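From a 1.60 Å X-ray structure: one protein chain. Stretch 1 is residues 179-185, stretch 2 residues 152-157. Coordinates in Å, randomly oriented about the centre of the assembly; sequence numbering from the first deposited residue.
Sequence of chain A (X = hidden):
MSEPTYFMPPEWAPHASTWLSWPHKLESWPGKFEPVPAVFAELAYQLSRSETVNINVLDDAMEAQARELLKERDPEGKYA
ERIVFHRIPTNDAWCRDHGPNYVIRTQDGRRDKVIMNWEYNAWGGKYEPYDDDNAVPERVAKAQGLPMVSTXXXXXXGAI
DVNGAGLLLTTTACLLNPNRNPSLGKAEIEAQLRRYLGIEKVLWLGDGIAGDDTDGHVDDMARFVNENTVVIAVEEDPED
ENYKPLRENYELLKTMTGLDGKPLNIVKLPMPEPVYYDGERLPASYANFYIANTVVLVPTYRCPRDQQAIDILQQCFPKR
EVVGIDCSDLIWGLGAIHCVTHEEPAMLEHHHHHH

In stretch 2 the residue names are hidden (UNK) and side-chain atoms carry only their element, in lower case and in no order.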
# COMPACT_ATOMS: atom_id res chain seq x y z
N ASN A 179 5.19 -16.28 11.68
CA ASN A 179 5.12 -16.77 10.30
C ASN A 179 5.83 -15.88 9.29
O ASN A 179 5.91 -16.23 8.11
CB ASN A 179 3.66 -17.00 9.86
CG ASN A 179 2.85 -15.72 9.74
OD1 ASN A 179 3.39 -14.63 9.59
ND2 ASN A 179 1.53 -15.86 9.78
N ARG A 180 6.36 -14.75 9.73
CA ARG A 180 7.06 -13.87 8.79
C ARG A 180 8.57 -14.09 8.84
O ARG A 180 9.17 -14.54 7.87
CB ARG A 180 6.72 -12.40 9.08
CG ARG A 180 5.26 -12.02 8.79
CD ARG A 180 4.81 -12.48 7.40
NE ARG A 180 3.72 -11.66 6.86
CZ ARG A 180 2.46 -11.70 7.26
NH1 ARG A 180 1.55 -10.91 6.70
NH2 ARG A 180 2.09 -12.54 8.22
N ASN A 181 9.17 -13.77 9.98
CA ASN A 181 10.61 -13.94 10.17
C ASN A 181 10.85 -14.74 11.45
O ASN A 181 11.21 -14.18 12.48
CB ASN A 181 11.30 -12.58 10.25
CG ASN A 181 11.11 -11.76 8.99
OD1 ASN A 181 10.32 -10.81 8.96
ND2 ASN A 181 11.82 -12.13 7.94
N PRO A 182 10.65 -16.06 11.38
CA PRO A 182 10.82 -16.96 12.53
C PRO A 182 12.08 -16.75 13.36
O PRO A 182 12.03 -16.77 14.59
CB PRO A 182 10.81 -18.35 11.88
CG PRO A 182 9.91 -18.17 10.72
CD PRO A 182 10.32 -16.82 10.16
N SER A 183 13.21 -16.54 12.70
CA SER A 183 14.47 -16.37 13.42
C SER A 183 14.74 -15.00 14.02
O SER A 183 15.65 -14.84 14.83
CB SER A 183 15.64 -16.75 12.51
OG SER A 183 15.82 -15.78 11.49
N LEU A 184 13.94 -14.00 13.64
CA LEU A 184 14.15 -12.65 14.13
C LEU A 184 13.25 -12.20 15.27
O LEU A 184 12.09 -12.61 15.38
CB LEU A 184 13.99 -11.64 12.99
CG LEU A 184 14.87 -11.82 11.75
CD1 LEU A 184 14.60 -10.68 10.79
CD2 LEU A 184 16.33 -11.86 12.15
N GLY A 185 13.80 -11.33 16.11
CA GLY A 185 13.06 -10.78 17.23
C GLY A 185 12.78 -9.31 16.95
O GLY A 185 13.23 -8.77 15.94
N UNK A 152 16.89 -9.64 2.77
CA UNK A 152 16.81 -11.02 3.22
C UNK A 152 15.75 -11.21 4.29
O UNK A 152 15.59 -12.30 4.84
N UNK A 153 15.01 -10.14 4.59
CA UNK A 153 13.96 -10.17 5.61
C UNK A 153 12.59 -10.03 4.96
O UNK A 153 12.41 -9.25 4.02
se UNK A 153 13.37 -7.47 8.94
c UNK A 153 11.83 -6.43 8.40
c UNK A 153 14.17 -9.04 6.61
c UNK A 153 13.13 -8.98 7.74
N UNK A 154 11.61 -10.79 5.45
CA UNK A 154 10.26 -10.72 4.92
C UNK A 154 9.58 -9.45 5.41
O UNK A 154 9.58 -9.16 6.61
c UNK A 154 9.99 -13.22 4.78
c UNK A 154 7.95 -11.77 4.94
c UNK A 154 9.41 -11.94 5.37
N UNK A 155 9.03 -8.69 4.47
CA UNK A 155 8.33 -7.45 4.80
C UNK A 155 7.41 -7.06 3.66
O UNK A 155 7.82 -7.05 2.50
c UNK A 155 8.15 -5.17 6.92
c UNK A 155 8.69 -4.99 5.50
c UNK A 155 9.71 -3.86 5.46
c UNK A 155 9.33 -6.31 5.05
N UNK A 156 6.16 -6.75 4.00
CA UNK A 156 5.19 -6.33 3.00
C UNK A 156 5.02 -4.82 3.14
O UNK A 156 5.00 -4.30 4.26
c UNK A 156 3.83 -7.00 3.23
o UNK A 156 3.00 -8.75 5.30
c UNK A 156 3.84 -8.51 3.09
o UNK A 156 4.43 -10.26 4.58
c UNK A 156 3.75 -9.22 4.42
N UNK A 157 4.89 -4.13 2.02
CA UNK A 157 4.72 -2.69 2.06
C UNK A 157 3.47 -2.28 2.81
O UNK A 157 3.41 -1.20 3.41

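Position 152 has no side-chain atoms, and nothing of stretch 1 comes near it. Its phi of 80° lies in the region that favours a residue without a CB, and it is Gly152.

At position 153 the side chain is an unbranched run of two carbons, a selenium and a terminal carbon. Selenium in such a chain identifies selenomethionine, and the residue is Met153. Its CB points sideways to stretch 1, and the chain runs extended through chi1 and chi2 (both t). The CG lies 3.8 Å from CD1 of Leu184, an apolar contact, and the side chain of Asn181 also packs against it.

Position 154 carries three side-chain carbons, one bearing the other two. A fork directly at CB, with no oxygen, gives Val154. Its CB points toward stretch 1, and chi1 is t. The CG2 methyl rests 3.5 Å from the backbone O of Arg180, while CG1 approaches CD of the same arginine at 4.1 Å. The CA atoms of these two residues are 5.9 Å apart, the point of register between the stretches. The backbone of Val154 faces the side-chain amide of Asn181, which is probably turned over in the model, so its polar contacts there are left open.

Position 155 has four side-chain carbons, forked at the second, which fits Leu155. Its CB points away from stretch 1, and the side chain comes no closer than 6.0 Å, leaving it outside the contact.

At position 156 a chain of three carbons ends in two oxygens, both on the third carbon. The carboxylate so placed identifies Glu156. Its CB points sideways, but the end of the side chain comes nearer: OE1 accepts a hydrogen bond from NE of Arg180 at 2.8 Å, and OE2 one from NH1 of Arg180 at 3.0 Å.

Position 157 again lacks side-chain atoms and does not touch stretch 1; it is Gly157.

The contact thus joins a buried ionic pair to a small apolar patch. Both oxygens of Glu156 engage the guanidinium of Arg180, with OE1 near its plane, so the paired N-H groups meet the carboxylate in a salt bridge. On stretch 1 itself, NH2 of Arg180 donates to OD1 of Asn179 at 2.8 Å, a further restraint on the guanidinium. A type I turn from Asn181 to Leu184, closed by N of Leu184 bonding to O of Asn181 at 3.0 Å, brings both end residues against Met153. In all, 284 Å² is buried between the stretches.

Stretch 2 (152-157) GMVLEG
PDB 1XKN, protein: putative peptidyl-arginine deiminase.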